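Local coordinates for protein-tyrosine-phosphatase (Chaetomium thermophilum var. thermophilum DSM 1495, PDB 5M43) that probably dephosphorylates proteins as the dual-specificity phosphatase domain of Yvh1, a protein linked to ribosome assembly, at residues H33-I38 with R76-G81; H40-E45 with V52-I57; Y124-S129 with S140-W145; I133-A138 with W166-C171. One frame throughout, in Å; residues are numbered along the deposited sequence.

In the fold
The four contacts form two groups within one dual-specificity phosphatase domain. Interactions 1 and 2 lie at the sheet, their centres 11 Å apart. Interaction 1 uses strand 33-36 and interaction 2 the neighbouring parallel strand 53-56. They touch directly: Ser-36 OG and His-54 NE2 are 2.8 Å apart, probably a hydrogen bond. Ser-36 OG also bonds to His-102, the first residue of the HCxxGxxR signature that forms the phosphate-binding loop in this family. Interactions 3 and 4 pack loop 124-129 and the end of helix 157-168 against helix 135-147. They touch, with centres 9 Å apart. Interactions 2 and 3 flank the chain's centre on opposite sides, 31 Å apart between centres.

Interaction 1: residues H33-I38 with R76-G81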
loop_
_atom_site.group_PDB
_atom_site.type_symbol
_atom_site.label_atom_id
_atom_site.label_comp_id
_atom_site.label_asym_id
_atom_site.label_seq_id
_atom_site.Cartn_x
_atom_site.Cartn_y
_atom_site.Cartn_z
ATOM N N HIS A 33 3.066 -11.878 0.944
ATOM C CA HIS A 33 3.398 -10.978 -0.157
ATOM C C HIS A 33 3.968 -9.723 0.448
ATOM O O HIS A 33 3.394 -9.201 1.399
ATOM C CB HIS A 33 2.168 -10.587 -1.015
ATOM C CG HIS A 33 1.602 -11.713 -1.814
ATOM N ND1 HIS A 33 0.983 -12.803 -1.246
ATOM C CD2 HIS A 33 1.515 -11.882 -3.154
ATOM C CE1 HIS A 33 0.564 -13.620 -2.208
ATOM N NE2 HIS A 33 0.888 -13.081 -3.375
ATOM N N ILE A 34 5.080 -9.233 -0.096
ATOM C CA ILE A 34 5.673 -7.978 0.366
ATOM C C ILE A 34 5.829 -7.049 -0.836
ATOM O O ILE A 34 6.482 -7.414 -1.828
ATOM C CB ILE A 34 7.035 -8.195 1.044
ATOM C CG1 ILE A 34 6.853 -9.044 2.335
ATOM C CG2 ILE A 34 7.729 -6.838 1.346
ATOM C CD1 ILE A 34 8.137 -9.291 3.071
ATOM N N LEU A 35 5.214 -5.863 -0.755
ATOM C CA LEU A 35 5.466 -4.771 -1.705
ATOM C C LEU A 35 6.378 -3.767 -1.018
ATOM O O LEU A 35 5.976 -3.140 -0.027
ATOM C CB LEU A 35 4.137 -4.130 -2.102
ATOM C CG LEU A 35 4.284 -2.864 -2.962
ATOM C CD1 LEU A 35 5.000 -3.184 -4.286
ATOM C CD2 LEU A 35 2.922 -2.230 -3.233
ATOM N N SER A 36 7.603 -3.627 -1.539
ATOM C CA SER A 36 8.554 -2.623 -1.069
ATOM C C SER A 36 8.404 -1.387 -1.945
ATOM O O SER A 36 8.815 -1.383 -3.115
ATOM C CB SER A 36 9.991 -3.149 -1.105
ATOM O OG SER A 36 10.107 -4.409 -0.435
ATOM N N VAL A 37 7.871 -0.307 -1.372
ATOM C CA VAL A 37 7.801 0.952 -2.115
ATOM C C VAL A 37 9.100 1.672 -1.775
ATOM O O VAL A 37 9.089 2.697 -1.084
ATOM C CB VAL A 37 6.563 1.774 -1.742
ATOM C CG1 VAL A 37 6.343 2.920 -2.723
ATOM C CG2 VAL A 37 5.260 0.863 -1.767
ATOM N N ILE A 38 10.207 1.003 -2.082
ATOM C CA ILE A 38 11.564 1.450 -1.841
ATOM C C ILE A 38 12.438 0.371 -2.408
ATOM O O ILE A 38 12.008 -0.722 -2.538
ATOM C CB ILE A 38 11.784 1.612 -0.315
ATOM C CG1 ILE A 38 13.168 2.149 0.003
ATOM C CG2 ILE A 38 11.595 0.310 0.416
ATOM C CD1 ILE A 38 13.279 2.532 1.446
ATOM N N ARG A 76 -2.515 -3.508 -8.566
ATOM C CA ARG A 76 -2.658 -4.892 -9.048
ATOM C C ARG A 76 -1.890 -5.880 -8.162
ATOM O O ARG A 76 -2.393 -6.978 -7.868
ATOM C CB ARG A 76 -2.220 -5.002 -10.512
ATOM C CG ARG A 76 -3.209 -4.310 -11.462
ATOM C CD ARG A 76 -2.936 -4.694 -12.916
ATOM N NE ARG A 76 -1.577 -4.321 -13.282
ATOM C CZ ARG A 76 -1.258 -3.217 -13.962
ATOM N NH1 ARG A 76 -2.209 -2.376 -14.389
ATOM N NH2 ARG A 76 0.023 -2.966 -14.224
ATOM N N PHE A 77 -0.693 -5.504 -7.677
ATOM C CA PHE A 77 0.062 -6.398 -6.801
ATOM C C PHE A 77 -0.680 -6.650 -5.488
ATOM O O PHE A 77 -0.845 -7.799 -5.054
ATOM C CB PHE A 77 1.443 -5.813 -6.463
ATOM C CG PHE A 77 2.269 -6.727 -5.652
ATOM C CD1 PHE A 77 3.091 -7.670 -6.292
ATOM C CD2 PHE A 77 2.262 -6.625 -4.238
ATOM C CE1 PHE A 77 3.901 -8.542 -5.536
ATOM C CE2 PHE A 77 3.060 -7.504 -3.450
ATOM C CZ PHE A 77 3.886 -8.464 -4.128
ATOM N N ILE A 78 -1.175 -5.589 -4.865
ATOM C CA ILE A 78 -1.894 -5.721 -3.595
ATOM C C ILE A 78 -3.184 -6.517 -3.801
ATOM O O ILE A 78 -3.471 -7.497 -3.075
ATOM C CB ILE A 78 -2.186 -4.337 -3.001
ATOM C CG1 ILE A 78 -0.858 -3.595 -2.672
ATOM C CG2 ILE A 78 -3.081 -4.468 -1.746
ATOM C CD1 ILE A 78 -1.070 -2.160 -2.334
ATOM N N ASP A 79 -3.974 -6.140 -4.812
ATOM C CA ASP A 79 -5.234 -6.839 -5.037
ATOM C C ASP A 79 -4.996 -8.305 -5.373
ATOM O O ASP A 79 -5.684 -9.185 -4.852
ATOM C CB ASP A 79 -6.028 -6.136 -6.153
ATOM C CG ASP A 79 -7.376 -6.771 -6.395
ATOM O OD1 ASP A 79 -8.193 -6.643 -5.474
ATOM O OD2 ASP A 79 -7.601 -7.300 -7.529
ATOM N N SER A 80 -4.063 -8.604 -6.300
ATOM C CA SER A 80 -3.897 -10.011 -6.652
ATOM C C SER A 80 -3.311 -10.812 -5.498
ATOM O O SER A 80 -3.674 -11.988 -5.307
ATOM C CB SER A 80 -3.063 -10.184 -7.921
ATOM O OG SER A 80 -1.771 -9.691 -7.737
ATOM N N GLY A 81 -2.429 -10.214 -4.692
ATOM C CA GLY A 81 -1.951 -10.936 -3.516
ATOM C C GLY A 81 -3.054 -11.225 -2.510
ATOM O O GLY A 81 -3.154 -12.352 -2.009
#
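His-33 and Gly-81 meet face to backbone. The CA of Gly-81 sits over one face of the imidazole, 3.7 Å from the ring centroid, in a CH-pi contact. A CB on Gly-81 would clash with His-33 CD2. The same imidazole turns its edge toward the face of Phe-77 in an offset edge-to-face pair, with centroids 6.0 Å apart and planes at 70°. An alanine in place of His-33 would probably open a gap over Gly-81 CA and leave Phe-77 without its edge-on partner. Strand 33-36 and the 76-81 part of helix 71-83 run nearly antiparallel, at 170°, and their axes come within 9.4 Å at closest approach. This is a helix laid on the parallel part of the central sheet, as in the alpha/beta fold of cysteine-dependent phosphatases. The apolar contacts lie further along the strand. Leu-35 CB is 3.8 Å from Phe-77 CD2. Leu-35 CD2 reaches Ile-78 CG1 at 4.1 Å, the two side chains crossing at about a right angle. The carbonyl O of Ile-34 packs against Phe-77 CZ at 3.6 Å. Within the helix, Ser-80 OG and Ser-80 N grip Arg-76 O from opposite faces of its plane.

Interaction 2: residues H40-E45 with V52-I57; sequences HTVDRE and VKHLSI
The His-54 ring carries Val-42 CG1 over the centre of one face, 3.6 Å from the centroid. This is a CH-pi contact almost on the ring normal. The opposite face of the ring has the backbone N of Ser-56 above its rim. At the ring edge, His-54 CE1 lies 3.3 Å from His-40 O. The second flat group is the Arg-44 guanidinium. Val-42 CG2 lies 3.5 Å above one face, toward the rim; chi1 of -60° sets CG1 anti to the carbonyl carbon and leaves CG2 to meet this group. Val-52 O lies at the guanidinium edge, in its plane. Arg-44 NH1 donates to a lone pair of Val-52 O at 2.7 Å and 166°; the bond from NH2 is weak. A methionine in place of Arg-44 would probably leave Val-52 O without this donor and Val-42 CG2 without the flat group against it. Two waters join the segments. One links Val-42 N to His-54 ND1. The other accepts from His-54 N and, weakly, from Arg-44 NH2. Residues just earlier in the sequence hold the polar tips: His-54 NE2 bonds to Ser-36 OG, and Ser-56 OG to Ile-38 O. The arrangement is an irregular segment running roughly antiparallel beside the outermost strand 53-56 of the phosphatase sheet, joined by side-chain packing, an arginine-to-carbonyl bond and bridging waters.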
loop_
_atom_site.group_PDB
_atom_site.type_symbol
_atom_site.label_atom_id
_atom_site.label_comp_id
_atom_site.label_asym_id
_atom_site.label_seq_id
_atom_site.Cartn_x
_atom_site.Cartn_y
_atom_site.Cartn_z
ATOM N N HIS A 40 14.616 -2.581 -2.233
ATOM C CA HIS A 40 14.687 -3.550 -1.145
ATOM C C HIS A 40 14.928 -4.920 -1.744
ATOM O O HIS A 40 14.384 -5.234 -2.809
ATOM C CB HIS A 40 13.357 -3.540 -0.373
ATOM C CG HIS A 40 13.372 -4.334 0.902
ATOM N ND1 HIS A 40 13.888 -3.831 2.068
ATOM C CD2 HIS A 40 12.881 -5.563 1.207
ATOM C CE1 HIS A 40 13.722 -4.710 3.046
ATOM N NE2 HIS A 40 13.130 -5.777 2.549
ATOM N N THR A 41 15.677 -5.747 -1.017
ATOM C CA THR A 41 15.851 -7.164 -1.318
ATOM C C THR A 41 15.513 -8.001 -0.080
ATOM O O THR A 41 16.076 -7.770 0.997
ATOM C CB THR A 41 17.302 -7.452 -1.753
ATOM O OG1 THR A 41 17.645 -6.647 -2.886
ATOM C CG2 THR A 41 17.467 -8.917 -2.138
ATOM N N VAL A 42 14.608 -8.999 -0.227
ATOM C CA VAL A 42 14.287 -9.878 0.907
ATOM C C VAL A 42 15.376 -10.941 1.061
ATOM O O VAL A 42 16.028 -11.338 0.090
ATOM C CB VAL A 42 12.895 -10.525 0.762
ATOM C CG1 VAL A 42 11.844 -9.457 0.701
ATOM C CG2 VAL A 42 12.813 -11.410 -0.470
ATOM N N ASP A 43 15.576 -11.394 2.303
ATOM C CA ASP A 43 16.593 -12.394 2.659
ATOM C C ASP A 43 16.026 -13.779 2.397
ATOM O O ASP A 43 15.352 -14.368 3.242
ATOM C CB ASP A 43 17.021 -12.241 4.107
ATOM C CG ASP A 43 18.121 -13.227 4.505
ATOM O OD1 ASP A 43 18.622 -13.974 3.640
ATOM O OD2 ASP A 43 18.451 -13.278 5.697
ATOM N N ARG A 44 16.316 -14.312 1.206
ATOM C CA ARG A 44 15.763 -15.602 0.819
ATOM C C ARG A 44 16.413 -16.764 1.557
ATOM O O ARG A 44 15.878 -17.876 1.518
ATOM C CB ARG A 44 15.908 -15.818 -0.678
ATOM C CG ARG A 44 15.242 -14.750 -1.569
ATOM C CD ARG A 44 13.780 -15.075 -1.742
ATOM N NE ARG A 44 13.086 -14.153 -2.634
ATOM C CZ ARG A 44 11.757 -14.072 -2.715
ATOM N NH1 ARG A 44 10.995 -14.877 -1.978
ATOM N NH2 ARG A 44 11.182 -13.207 -3.538
ATOM N N GLU A 45 17.547 -16.538 2.214
ATOM C CA GLU A 45 18.148 -17.574 3.046
ATOM C C GLU A 45 17.433 -17.752 4.374
ATOM O O GLU A 45 17.713 -18.724 5.088
ATOM C CB GLU A 45 19.621 -17.259 3.304
ATOM C CG GLU A 45 20.313 -16.721 2.096
ATOM C CD GLU A 45 20.746 -17.830 1.183
ATOM O OE1 GLU A 45 21.240 -18.854 1.705
ATOM O OE2 GLU A 45 20.565 -17.689 -0.052
ATOM N N VAL A 52 8.192 -15.883 -0.022
ATOM C CA VAL A 52 7.307 -14.732 -0.138
ATOM C C VAL A 52 7.343 -14.212 -1.565
ATOM O O VAL A 52 8.350 -14.337 -2.277
ATOM C CB VAL A 52 7.668 -13.629 0.877
ATOM C CG1 VAL A 52 7.661 -14.219 2.302
ATOM C CG2 VAL A 52 8.992 -12.997 0.518
ATOM N N LYS A 53 6.211 -13.669 -2.002
ATOM C CA LYS A 53 6.086 -13.032 -3.312
ATOM C C LYS A 53 6.479 -11.570 -3.118
ATOM O O LYS A 53 5.875 -10.876 -2.294
ATOM C CB LYS A 53 4.653 -13.184 -3.827
ATOM C CG LYS A 53 4.404 -12.586 -5.220
ATOM C CD LYS A 53 4.977 -13.461 -6.289
ATOM C CE LYS A 53 4.509 -12.993 -7.672
ATOM N NZ LYS A 53 5.347 -13.610 -8.762
ATOM N N HIS A 54 7.515 -11.109 -3.820
ATOM C CA HIS A 54 8.110 -9.808 -3.549
ATOM C C HIS A 54 8.129 -8.915 -4.786
ATOM O O HIS A 54 8.520 -9.370 -5.861
ATOM C CB HIS A 54 9.539 -9.992 -3.044
ATOM C CG HIS A 54 10.179 -8.725 -2.597
ATOM N ND1 HIS A 54 11.460 -8.373 -2.947
ATOM C CD2 HIS A 54 9.691 -7.701 -1.855
ATOM C CE1 HIS A 54 11.739 -7.188 -2.438
ATOM N NE2 HIS A 54 10.686 -6.765 -1.757
ATOM N N LEU A 55 7.742 -7.647 -4.623
ATOM C CA LEU A 55 7.925 -6.621 -5.642
ATOM C C LEU A 55 8.556 -5.409 -4.979
ATOM O O LEU A 55 8.049 -4.951 -3.949
ATOM C CB LEU A 55 6.590 -6.239 -6.298
ATOM C CG LEU A 55 6.636 -5.050 -7.273
ATOM C CD1 LEU A 55 7.509 -5.417 -8.467
ATOM C CD2 LEU A 55 5.213 -4.660 -7.782
ATOM N N SER A 56 9.664 -4.920 -5.534
ATOM C CA SER A 56 10.302 -3.685 -5.073
ATOM C C SER A 56 10.316 -2.627 -6.168
ATOM O O SER A 56 10.682 -2.888 -7.335
ATOM C CB SER A 56 11.730 -3.935 -4.547
ATOM O OG SER A 56 12.426 -2.701 -4.374
ATOM N N ILE A 57 9.930 -1.419 -5.790
ATOM C CA ILE A 57 9.956 -0.263 -6.667
ATOM C C ILE A 57 10.938 0.744 -6.099
ATOM O O ILE A 57 10.805 1.156 -4.938
ATOM C CB ILE A 57 8.557 0.347 -6.783
ATOM C CG1 ILE A 57 7.639 -0.649 -7.507
ATOM C CG2 ILE A 57 8.590 1.664 -7.592
ATOM C CD1 ILE A 57 6.183 -0.269 -7.362
HETATM O O HOH W 1 14.019 -9.521 -3.127
HETATM O O HOH W 2 8.865 -13.067 -5.539
#

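Interaction 3: residues Y124-S129 with S140-W145. With NO3 (nitrate ion), chain C.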
loop_
_atom_site.group_PDB
_atom_site.type_symbol
_atom_site.label_atom_id
_atom_site.label_comp_id
_atom_site.label_asym_id
_atom_site.label_seq_id
_atom_site.Cartn_x
_atom_site.Cartn_y
_atom_site.Cartn_z
ATOM N N TYR A 124 -16.682 4.444 -2.808
ATOM C CA TYR A 124 -17.826 5.014 -2.107
ATOM C C TYR A 124 -17.542 5.284 -0.641
ATOM O O TYR A 124 -18.150 6.192 -0.058
ATOM C CB TYR A 124 -19.029 4.099 -2.230
ATOM C CG TYR A 124 -19.545 4.030 -3.634
ATOM C CD1 TYR A 124 -20.341 5.030 -4.145
ATOM C CD2 TYR A 124 -19.188 2.975 -4.464
ATOM C CE1 TYR A 124 -20.801 4.972 -5.435
ATOM C CE2 TYR A 124 -19.658 2.894 -5.752
ATOM C CZ TYR A 124 -20.456 3.897 -6.242
ATOM O OH TYR A 124 -20.961 3.816 -7.546
ATOM N N ARG A 125 -16.644 4.524 -0.028
ATOM C CA ARG A 125 -16.266 4.823 1.344
ATOM C C ARG A 125 -15.659 6.219 1.472
ATOM O O ARG A 125 -15.827 6.881 2.504
ATOM C CB ARG A 125 -15.299 3.755 1.861
ATOM C CG ARG A 125 -14.868 3.942 3.293
ATOM C CD ARG A 125 -13.701 2.999 3.596
ATOM N NE ARG A 125 -14.071 1.578 3.568
ATOM C CZ ARG A 125 -13.166 0.589 3.594
ATOM N NH1 ARG A 125 -11.834 0.868 3.624
ATOM N NH2 ARG A 125 -13.600 -0.671 3.550
ATOM N N PHE A 126 -14.924 6.666 0.458
ATOM C CA PHE A 126 -14.197 7.928 0.512
ATOM C C PHE A 126 -14.881 9.034 -0.279
ATOM O O PHE A 126 -14.260 10.073 -0.544
ATOM C CB PHE A 126 -12.761 7.705 0.042
ATOM C CG PHE A 126 -12.090 6.627 0.801
ATOM C CD1 PHE A 126 -11.873 6.788 2.164
ATOM C CD2 PHE A 126 -11.752 5.420 0.198
ATOM C CE1 PHE A 126 -11.278 5.799 2.907
ATOM C CE2 PHE A 126 -11.140 4.408 0.937
ATOM C CZ PHE A 126 -10.933 4.577 2.312
ATOM N N GLY A 127 -16.146 8.828 -0.652
ATOM C CA GLY A 127 -17.014 9.870 -1.172
ATOM C C GLY A 127 -17.405 9.833 -2.647
ATOM O O GLY A 127 -17.872 10.860 -3.163
ATOM N N LYS A 128 -17.267 8.697 -3.330
ATOM C CA LYS A 128 -17.456 8.673 -4.780
ATOM C C LYS A 128 -18.745 9.353 -5.272
ATOM O O LYS A 128 -18.802 9.737 -6.446
ATOM C CB LYS A 128 -17.396 7.237 -5.318
ATOM C CG LYS A 128 -17.658 7.132 -6.829
ATOM C CD LYS A 128 -17.478 5.724 -7.400
ATOM C CE LYS A 128 -18.330 5.565 -8.668
ATOM N NZ LYS A 128 -17.502 5.208 -9.877
ATOM N N SER A 129 -19.760 9.604 -4.440
ATOM C CA SER A 129 -20.761 10.544 -4.966
ATOM C C SER A 129 -21.604 11.226 -3.897
ATOM O O SER A 129 -22.834 11.283 -4.010
ATOM C CB SER A 129 -21.680 9.884 -5.999
ATOM O OG SER A 129 -21.048 9.870 -7.269
ATOM N N SER A 140 -7.888 12.708 1.587
ATOM C CA SER A 140 -7.765 12.992 3.022
ATOM C C SER A 140 -8.521 11.956 3.844
ATOM O O SER A 140 -8.062 11.505 4.916
ATOM C CB SER A 140 -8.299 14.394 3.307
ATOM O OG SER A 140 -8.327 14.570 4.742
ATOM N N ARG A 141 -9.697 11.581 3.372
ATOM C CA ARG A 141 -10.454 10.585 4.109
ATOM C C ARG A 141 -9.745 9.235 4.101
ATOM O O ARG A 141 -9.800 8.497 5.101
ATOM C CB ARG A 141 -11.871 10.489 3.537
ATOM C CG ARG A 141 -12.662 11.753 3.866
ATOM C CD ARG A 141 -13.938 11.916 3.060
ATOM N NE ARG A 141 -14.805 10.759 3.236
ATOM C CZ ARG A 141 -16.086 10.734 2.883
ATOM N NH1 ARG A 141 -16.804 9.628 3.077
ATOM N NH2 ARG A 141 -16.646 11.815 2.355
ATOM N N ALA A 142 -9.096 8.870 2.983
ATOM C CA ALA A 142 -8.348 7.610 2.943
ATOM C C ALA A 142 -7.116 7.689 3.841
ATOM O O ALA A 142 -6.795 6.714 4.541
ATOM C CB ALA A 142 -7.936 7.259 1.499
ATOM N N LEU A 143 -6.457 8.847 3.880
ATOM C CA LEU A 143 -5.333 9.003 4.800
ATOM C C LEU A 143 -5.789 8.865 6.250
ATOM O O LEU A 143 -5.104 8.229 7.063
ATOM C CB LEU A 143 -4.619 10.349 4.533
ATOM C CG LEU A 143 -3.625 10.782 5.621
ATOM C CD1 LEU A 143 -2.497 9.776 5.680
ATOM C CD2 LEU A 143 -3.027 12.128 5.239
ATOM N N GLU A 144 -6.910 9.495 6.618
ATOM C CA GLU A 144 -7.369 9.367 8.012
ATOM C C GLU A 144 -7.786 7.935 8.326
ATOM O O GLU A 144 -7.604 7.452 9.465
ATOM C CB GLU A 144 -8.534 10.306 8.277
ATOM C CG GLU A 144 -8.180 11.757 8.153
ATOM C CD GLU A 144 -7.035 12.081 9.073
ATOM O OE1 GLU A 144 -7.066 11.662 10.263
ATOM O OE2 GLU A 144 -6.084 12.712 8.620
ATOM N N TRP A 145 -8.286 7.222 7.318
ATOM C CA TRP A 145 -8.582 5.795 7.512
ATOM C C TRP A 145 -7.322 5.011 7.865
ATOM O O TRP A 145 -7.292 4.222 8.825
ATOM C CB TRP A 145 -9.233 5.258 6.222
ATOM C CG TRP A 145 -9.663 3.789 6.321
ATOM C CD1 TRP A 145 -8.895 2.681 6.104
ATOM C CD2 TRP A 145 -10.952 3.338 6.629
ATOM N NE1 TRP A 145 -9.667 1.528 6.253
ATOM C CE2 TRP A 145 -10.929 1.916 6.586
ATOM C CE3 TRP A 145 -12.141 3.992 6.946
ATOM C CZ2 TRP A 145 -12.074 1.121 6.834
ATOM C CZ3 TRP A 145 -13.303 3.177 7.213
ATOM C CH2 TRP A 145 -13.240 1.779 7.135
HETATM N N NO3 C . -16.908 1.138 -1.757
HETATM O O1 NO3 C . -16.731 1.530 -2.914
HETATM O O2 NO3 C . -17.128 -0.080 -1.543
HETATM O O3 NO3 C . -16.853 1.953 -0.799
#
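Arg-125 lies flat on the indole of Trp-145. Its chain bends at chi3 (-67°), which places NE over the indole. The guanidinium plane is 15° from the indole. Arg-125 CZ lies off-centre over the six-membered ring, 4.0 Å from its centroid, a cation-pi contact. Arg-125 CD covers the same ring, 3.7 Å from its centroid. Phe-126 has CG anti to its carbonyl carbon, and its ring turns an edge to the Trp-145 face in an offset edge-to-face pair, the planes at 89°. Ala-142 CB sits over one face of the Phe-126 ring, 3.9 Å from the centroid, and Arg-125 CG lies at the rim of the other. The Arg-141 guanidinium rests over Phe-126 C and Gly-127 N, and Arg-141 NH1 makes a weak bond to Arg-125 O at 3.0 Å. Tyr-124 to Gly-127 form a type I beta turn. A nitrate, probably from the crystallisation liquor, accepts from Tyr-124 N and Arg-125 N. Trp-145 NE1 donates to Lys-7 O. Phe-126 O is buried with no partner. The contact therefore rests mainly on aromatic and cation-pi packing, and on little hydrogen bonding.

Interaction 4: residues I133-A138 with W166-C171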
loop_
_atom_site.group_PDB
_atom_site.type_symbol
_atom_site.label_atom_id
_atom_site.label_comp_id
_atom_site.label_asym_id
_atom_site.label_seq_id
_atom_site.Cartn_x
_atom_site.Cartn_y
_atom_site.Cartn_z
ATOM N N ILE A 133 -17.736 16.181 -3.636
ATOM C CA ILE A 133 -16.574 15.446 -3.151
ATOM C C ILE A 133 -15.397 15.860 -4.020
ATOM O O ILE A 133 -15.446 15.721 -5.247
ATOM C CB ILE A 133 -16.793 13.923 -3.210
ATOM C CG1 ILE A 133 -15.652 13.214 -2.498
ATOM C CG2 ILE A 133 -16.930 13.394 -4.668
ATOM C CD1 ILE A 133 -15.560 13.640 -1.106
ATOM N N SER A 134 -14.379 16.448 -3.418
ATOM C CA SER A 134 -13.174 16.806 -4.156
ATOM C C SER A 134 -12.150 15.677 -4.046
ATOM O O SER A 134 -12.210 14.843 -3.141
ATOM C CB SER A 134 -12.575 18.108 -3.611
ATOM O OG SER A 134 -12.132 17.903 -2.272
ATOM N N ALA A 135 -11.205 15.650 -4.989
ATOM C CA ALA A 135 -10.117 14.680 -4.851
ATOM C C ALA A 135 -9.355 14.881 -3.549
ATOM O O ALA A 135 -8.956 13.913 -2.907
ATOM C CB ALA A 135 -9.163 14.792 -6.040
ATOM N N LYS A 136 -9.079 16.132 -3.193
ATOM C CA LYS A 136 -8.371 16.401 -1.950
ATOM C C LYS A 136 -9.124 15.817 -0.767
ATOM O O LYS A 136 -8.526 15.166 0.118
ATOM C CB LYS A 136 -8.188 17.915 -1.800
ATOM C CG LYS A 136 -7.380 18.249 -0.554
ATOM C CD LYS A 136 -7.404 19.742 -0.301
ATOM C CE LYS A 136 -6.079 20.370 -0.707
ATOM N NZ LYS A 136 -5.243 20.497 0.564
ATOM N N GLU A 137 -10.455 15.959 -0.761
ATOM C CA GLU A 137 -11.219 15.406 0.364
ATOM C C GLU A 137 -11.216 13.881 0.342
ATOM O O GLU A 137 -11.060 13.243 1.388
ATOM C CB GLU A 137 -12.651 15.938 0.387
ATOM C CG GLU A 137 -13.584 15.018 1.214
ATOM C CD GLU A 137 -14.808 15.712 1.813
ATOM O OE1 GLU A 137 -15.123 16.863 1.404
ATOM O OE2 GLU A 137 -15.505 15.059 2.634
ATOM N N ALA A 138 -11.308 13.267 -0.842
ATOM C CA ALA A 138 -11.311 11.802 -0.888
ATOM C C ALA A 138 -9.987 11.246 -0.383
ATOM O O ALA A 138 -9.940 10.296 0.417
ATOM C CB ALA A 138 -11.614 11.351 -2.327
ATOM N N TRP A 166 -4.580 10.522 -9.225
ATOM C CA TRP A 166 -5.066 9.130 -9.309
ATOM C C TRP A 166 -6.590 9.048 -9.202
ATOM O O TRP A 166 -7.268 8.445 -10.061
ATOM C CB TRP A 166 -4.372 8.364 -8.184
ATOM C CG TRP A 166 -4.763 6.894 -8.031
ATOM C CD1 TRP A 166 -5.322 6.294 -6.926
ATOM C CD2 TRP A 166 -4.566 5.858 -9.007
ATOM N NE1 TRP A 166 -5.504 4.950 -7.175
ATOM C CE2 TRP A 166 -5.019 4.647 -8.414
ATOM C CE3 TRP A 166 -4.014 5.836 -10.305
ATOM C CZ2 TRP A 166 -4.962 3.437 -9.068
ATOM C CZ3 TRP A 166 -3.948 4.636 -10.958
ATOM C CH2 TRP A 166 -4.427 3.438 -10.327
ATOM N N TRP A 167 -7.151 9.703 -8.190
ATOM C CA TRP A 167 -8.613 9.752 -8.014
ATOM C C TRP A 167 -9.298 10.388 -9.212
ATOM O O TRP A 167 -10.294 9.869 -9.757
ATOM C CB TRP A 167 -8.934 10.566 -6.759
ATOM C CG TRP A 167 -10.412 10.724 -6.438
ATOM C CD1 TRP A 167 -11.194 11.809 -6.664
ATOM C CD2 TRP A 167 -11.247 9.764 -5.759
ATOM N NE1 TRP A 167 -12.460 11.602 -6.185
ATOM C CE2 TRP A 167 -12.518 10.359 -5.604
ATOM C CE3 TRP A 167 -11.046 8.463 -5.289
ATOM C CZ2 TRP A 167 -13.599 9.677 -5.006
ATOM C CZ3 TRP A 167 -12.094 7.817 -4.648
ATOM C CH2 TRP A 167 -13.369 8.414 -4.559
ATOM N N ASP A 168 -8.821 11.566 -9.616
ATOM C CA ASP A 168 -9.463 12.257 -10.723
ATOM C C ASP A 168 -9.333 11.518 -12.071
ATOM O O ASP A 168 -10.141 11.768 -12.973
ATOM C CB ASP A 168 -8.899 13.684 -10.862
ATOM C CG ASP A 168 -9.484 14.686 -9.842
ATOM O OD1 ASP A 168 -10.545 14.389 -9.242
ATOM O OD2 ASP A 168 -8.878 15.778 -9.669
ATOM N N MET A 169 -8.332 10.664 -12.250
ATOM C CA MET A 169 -8.213 9.794 -13.407
ATOM C C MET A 169 -9.097 8.558 -13.283
ATOM O O MET A 169 -9.164 7.760 -14.232
ATOM C CB MET A 169 -6.737 9.396 -13.657
ATOM C CG MET A 169 -5.806 10.590 -14.098
ATOM S SD MET A 169 -4.069 10.107 -13.970
ATOM C CE MET A 169 -3.832 9.338 -15.611
ATOM N N GLY A 170 -9.840 8.451 -12.203
ATOM C CA GLY A 170 -10.704 7.277 -12.024
ATOM C C GLY A 170 -9.993 6.035 -11.522
ATOM O O GLY A 170 -10.530 4.924 -11.666
ATOM N N CYS A 171 -8.809 6.180 -10.919
ATOM C CA CYS A 171 -8.021 5.074 -10.385
ATOM C C CYS A 171 -7.819 3.965 -11.426
ATOM O O CYS A 171 -8.221 2.816 -11.191
ATOM C CB CYS A 171 -8.621 4.503 -9.100
ATOM S SG CYS A 171 -8.818 5.749 -7.775
HETATM O O HOH W 3 -11.611 16.590 -7.669
#
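Ala-135 and Ala-138, one turn apart, rest against the indole of Trp-167. The first segment enters its helix at Ser-134, the N-cap. Ser-134 OG accepts from Glu-137 N at 3.0 Å and closes the first turn. Ala-135 comes next, with CA 3.6 Å from Trp-167 CD1. Its CB also meets the carboxylate of Asp-168, 3.5 Å from OD1. A water accepts from Ala-135 N and donates to Asp-168 OD1, so it ties the helix start to the acid. The carboxylate near this helix N-terminus would probably be favoured in its charged form. Ala-138 makes the closest fit to the indole. Its CB lies over the ring face, 3.7 Å from the centroid of the six-membered ring and 3.5 Å from Trp-167 CE2. Leu-119 of helix 109-121 and Pro-123 also touch this indole. A glycerol, probably from the crystallisation liquor, is hydrogen-bonded to the backbone O of Trp-167. Gly-170, with positive phi, ends helix 157-168 in a Schellman motif. The contact is a surface packing of two helix ends: the capped start of helix 135-147 against the last turn of helix 157-168.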